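Local coordinates for protein methylxanthine N1-demethylase NdmA (Pseudomonas putida, PDB 6ICN) that catalyses the N1-demethylation of caffeine to theobromine and formaldehyde, the first step of bacterial caffeine degradation, as a Rieske non-heme iron oxygenase, at residues Y30-W35 against I143-S148. Residues are numbered along the deposited sequence; the frame is centred on the assembly and turned at random.
Sequences YLRHFW and IRLDSS
W35 lies against R144 where the turn before strand 35-40 meets strand 140-144 and the loop after it, at the margin of the antiparallel sheet of the Rieske domain. CB of R144 sits over the indole face, 4.0 Å from the centroid of the six-membered ring of W35, a CH-pi contact. The R144 chain runs on across the indole because chi1 (179°) sets CG opposite the backbone N, and the guanidinium and ring planes stand 38° apart. W35 NE1 and R144 NH1 are 3.4 Å apart, but both are donors and no bond joins them. The next contact is a stack of H33 and D146. CB of D146 lies 3.9 Å from the centroid of the H33 ring, over its face, and the carboxylate is turned 24° from the ring plane. F149 also stacks on H33. Between the backbones, D146 N donates to R32 O, 3.0 Å. Water extends the link. One molecule accepts the N-H of L145 and lies 2.7 Å from F34 O, and another bridges R32 NE and D146 OD2. R32 also crosses L145, whose CD1 is 3.9 Å from R32 NH1; the same NH1 forms a salt bridge with E62. Farther out, R144 is held by a salt bridge to D133 on strand 131-137, and its NE donates to S147 OG. D146 is fixed by an Asx turn: its OD1 accepts S148 N at 2.9 Å and, on the syn side, S148 OG at 2.6 Å.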
ATOM      1  N   TYR A  30     -33.394  -4.467  25.168  1.00 24.08           N
ATOM      2  CA  TYR A  30     -33.914  -3.306  25.875  1.00 21.31           C
ATOM      3  C   TYR A  30     -33.331  -2.005  25.330  1.00 21.34           C
ATOM      4  O   TYR A  30     -33.994  -0.966  25.381  1.00 19.51           O
ATOM      5  CB  TYR A  30     -33.664  -3.444  27.389  1.00 23.92           C
ATOM      6  CG  TYR A  30     -32.291  -3.021  27.884  1.00 20.99           C
ATOM      7  CD1 TYR A  30     -31.174  -3.841  27.707  1.00 24.01           C
ATOM      8  CD2 TYR A  30     -32.118  -1.823  28.545  1.00 20.12           C
ATOM      9  CE1 TYR A  30     -29.925  -3.451  28.163  1.00 26.36           C
ATOM     10  CE2 TYR A  30     -30.877  -1.422  29.022  1.00 21.71           C
ATOM     11  CZ  TYR A  30     -29.782  -2.241  28.811  1.00 22.76           C
ATOM     12  OH  TYR A  30     -28.547  -1.850  29.272  1.00 23.77           O
ATOM     13  N   LEU A  31     -32.112  -2.043  24.771  1.00 18.21           N
ATOM     14  CA  LEU A  31     -31.516  -0.824  24.227  1.00 18.81           C
ATOM     15  C   LEU A  31     -32.271  -0.277  23.018  1.00 17.44           C
ATOM     16  O   LEU A  31     -32.140   0.913  22.719  1.00 19.49           O
ATOM     17  CB  LEU A  31     -30.047  -1.082  23.855  1.00 17.91           C
ATOM     18  CG  LEU A  31     -29.157  -1.398  25.061  1.00 19.73           C
ATOM     19  CD1 LEU A  31     -27.738  -1.781  24.591  1.00 24.67           C
ATOM     20  CD2 LEU A  31     -29.091  -0.203  25.981  1.00 17.97           C
ATOM     21  N   ARG A  32     -33.060  -1.108  22.327  1.00 16.85           N
ATOM     22  CA  ARG A  32     -33.818  -0.640  21.165  1.00 18.92           C
ATOM     23  C   ARG A  32     -34.859   0.405  21.546  1.00 17.67           C
ATOM     24  O   ARG A  32     -35.318   1.152  20.681  1.00 17.69           O
ATOM     25  CB  ARG A  32     -34.505  -1.820  20.456  1.00 19.04           C
ATOM     26  CG  ARG A  32     -33.537  -2.878  19.916  1.00 21.22           C
ATOM     27  CD  ARG A  32     -34.258  -4.108  19.359  1.00 24.56           C
ATOM     28  NE  ARG A  32     -35.213  -3.769  18.306  1.00 26.45           N
ATOM     29  CZ  ARG A  32     -34.920  -3.766  17.011  1.00 29.65           C
ATOM     30  NH1 ARG A  32     -33.693  -4.097  16.615  1.00 27.19           N
ATOM     31  NH2 ARG A  32     -35.846  -3.438  16.115  1.00 27.82           N
ATOM     32  N   HIS A  33     -35.220   0.492  22.827  1.00 19.42           N
ATOM     33  CA  HIS A  33     -36.248   1.434  23.257  1.00 17.46           C
ATOM     34  C   HIS A  33     -35.739   2.846  23.471  1.00 17.91           C
ATOM     35  O   HIS A  33     -36.552   3.748  23.690  1.00 20.64           O
ATOM     36  CB  HIS A  33     -36.909   0.906  24.546  1.00 21.31           C
ATOM     37  CG  HIS A  33     -37.739  -0.309  24.302  1.00 21.06           C
ATOM     38  ND1 HIS A  33     -39.096  -0.242  24.071  1.00 20.19           N
ATOM     39  CD2 HIS A  33     -37.398  -1.613  24.169  1.00 23.47           C
ATOM     40  CE1 HIS A  33     -39.559  -1.451  23.836  1.00 22.41           C
ATOM     41  NE2 HIS A  33     -38.553  -2.303  23.895  1.00 24.61           N
ATOM     42  N   PHE A  34     -34.424   3.076  23.418  1.00 18.24           N
ATOM     43  CA  PHE A  34     -33.855   4.404  23.601  1.00 17.33           C
ATOM     44  C   PHE A  34     -33.565   5.062  22.256  1.00 17.54           C
ATOM     45  O   PHE A  34     -33.455   4.398  21.221  1.00 17.39           O
ATOM     46  CB  PHE A  34     -32.561   4.333  24.409  1.00 17.30           C
ATOM     47  CG  PHE A  34     -32.764   3.904  25.835  1.00 16.83           C
ATOM     48  CD1 PHE A  34     -33.239   4.814  26.772  1.00 18.63           C
ATOM     49  CD2 PHE A  34     -32.448   2.611  26.231  1.00 18.73           C
ATOM     50  CE1 PHE A  34     -33.433   4.426  28.101  1.00 18.95           C
ATOM     51  CE2 PHE A  34     -32.633   2.217  27.553  1.00 19.13           C
ATOM     52  CZ  PHE A  34     -33.116   3.137  28.478  1.00 18.83           C
ATOM     53  N   TRP A  35     -33.471   6.385  22.291  1.00 15.96           N
ATOM     54  CA  TRP A  35     -32.938   7.152  21.165  1.00 15.66           C
ATOM     55  C   TRP A  35     -31.420   7.051  21.139  1.00 15.42           C
ATOM     56  O   TRP A  35     -30.758   7.300  22.151  1.00 18.67           O
ATOM     57  CB  TRP A  35     -33.344   8.622  21.281  1.00 17.12           C
ATOM     58  CG  TRP A  35     -34.833   8.866  21.151  1.00 16.14           C
ATOM     59  CD1 TRP A  35     -35.776   8.792  22.153  1.00 19.76           C
ATOM     60  CD2 TRP A  35     -35.545   9.224  19.958  1.00 18.04           C
ATOM     61  NE1 TRP A  35     -37.027   9.076  21.643  1.00 21.06           N
ATOM     62  CE2 TRP A  35     -36.910   9.348  20.303  1.00 21.82           C
ATOM     63  CE3 TRP A  35     -35.161   9.453  18.632  1.00 17.69           C
ATOM     64  CZ2 TRP A  35     -37.886   9.702  19.372  1.00 22.99           C
ATOM     65  CZ3 TRP A  35     -36.136   9.797  17.707  1.00 20.34           C
ATOM     66  CH2 TRP A  35     -37.480   9.935  18.087  1.00 20.73           C
ATOM     67  N   ILE A 143     -32.206   8.017  16.213  1.00 15.11           N
ATOM     68  CA  ILE A 143     -33.164   6.985  15.833  1.00 14.46           C
ATOM     69  C   ILE A 143     -33.579   6.183  17.062  1.00 17.38           C
ATOM     70  O   ILE A 143     -32.736   5.813  17.885  1.00 16.13           O
ATOM     71  CB  ILE A 143     -32.594   6.043  14.748  1.00 14.10           C
ATOM     72  CG1 ILE A 143     -32.418   6.808  13.435  1.00 15.66           C
ATOM     73  CG2 ILE A 143     -33.522   4.839  14.525  1.00 14.62           C
ATOM     74  CD1 ILE A 143     -31.735   5.959  12.356  1.00 15.90           C
ATOM     75  N   ARG A 144     -34.888   5.916  17.189  1.00 16.28           N
ATOM     76  CA  ARG A 144     -35.394   4.977  18.191  1.00 15.81           C
ATOM     77  C   ARG A 144     -36.016   3.794  17.469  1.00 17.40           C
ATOM     78  O   ARG A 144     -37.014   3.952  16.752  1.00 18.54           O
ATOM     79  CB  ARG A 144     -36.420   5.627  19.126  1.00 19.06           C
ATOM     80  CG  ARG A 144     -36.981   4.630  20.166  1.00 19.06           C
ATOM     81  CD  ARG A 144     -37.860   5.349  21.182  1.00 19.76           C
ATOM     82  NE  ARG A 144     -38.997   6.023  20.543  1.00 21.34           N
ATOM     83  CZ  ARG A 144     -39.828   6.841  21.183  1.00 24.57           C
ATOM     84  NH1 ARG A 144     -39.662   7.082  22.479  1.00 21.28           N
ATOM     85  NH2 ARG A 144     -40.841   7.409  20.537  1.00 23.52           N
ATOM     86  N   LEU A 145     -35.436   2.607  17.668  1.00 16.03           N
ATOM     87  CA  LEU A 145     -35.873   1.446  16.899  1.00 15.38           C
ATOM     88  C   LEU A 145     -37.224   0.919  17.366  1.00 18.65           C
ATOM     89  O   LEU A 145     -38.028   0.462  16.545  1.00 18.72           O
ATOM     90  CB  LEU A 145     -34.827   0.337  16.977  1.00 16.96           C
ATOM     91  CG  LEU A 145     -33.553   0.617  16.174  1.00 17.55           C
ATOM     92  CD1 LEU A 145     -32.488  -0.390  16.547  1.00 19.05           C
ATOM     93  CD2 LEU A 145     -33.853   0.556  14.680  1.00 20.94           C
ATOM     94  N   ASP A 146     -37.466   0.919  18.671  1.00 18.17           N
ATOM     95  CA  ASP A 146     -38.716   0.430  19.251  1.00 20.92           C
ATOM     96  C   ASP A 146     -39.368   1.572  20.022  1.00 19.20           C
ATOM     97  O   ASP A 146     -38.831   2.041  21.040  1.00 19.45           O
ATOM     98  CB  ASP A 146     -38.467  -0.774  20.158  1.00 20.49           C
ATOM     99  CG  ASP A 146     -39.747  -1.530  20.489  1.00 24.00           C
ATOM    100  OD1 ASP A 146     -40.789  -0.866  20.642  1.00 24.34           O
ATOM    101  OD2 ASP A 146     -39.720  -2.781  20.569  1.00 26.47           O
ATOM    102  N   SER A 147     -40.533   2.014  19.545  1.00 20.51           N
ATOM    103  CA  SER A 147     -41.245   3.108  20.181  1.00 20.15           C
ATOM    104  C   SER A 147     -42.450   2.623  20.983  1.00 21.77           C
ATOM    105  O   SER A 147     -43.215   3.455  21.476  1.00 23.94           O
ATOM    106  CB  SER A 147     -41.693   4.139  19.138  1.00 23.29           C
ATOM    107  OG  SER A 147     -40.582   4.694  18.427  1.00 22.75           O
ATOM    108  N   SER A 148     -42.603   1.304  21.157  1.00 21.92           N
ATOM    109  CA  SER A 148     -43.847   0.761  21.711  1.00 24.27           C
ATOM    110  C   SER A 148     -44.009   1.071  23.197  1.00 27.02           C
ATOM    111  O   SER A 148     -45.143   1.184  23.682  1.00 27.11           O
ATOM    112  CB  SER A 148     -43.919  -0.745  21.464  1.00 26.69           C
ATOM    113  OG  SER A 148     -42.884  -1.451  22.147  1.00 26.11           O
TER
HETATM  114  O   HOH W   1     -33.039   2.717  19.132  1.00 21.11           O
HETATM  115  O   HOH W   2     -37.604  -4.224  19.815  1.00 32.50           O
HETATM  116  O   HOH W   3     -38.781  -2.354  16.428  1.00 37.63           O
HETATM  117  O   HOH W   4     -40.183   2.067  23.331  1.00 21.82           O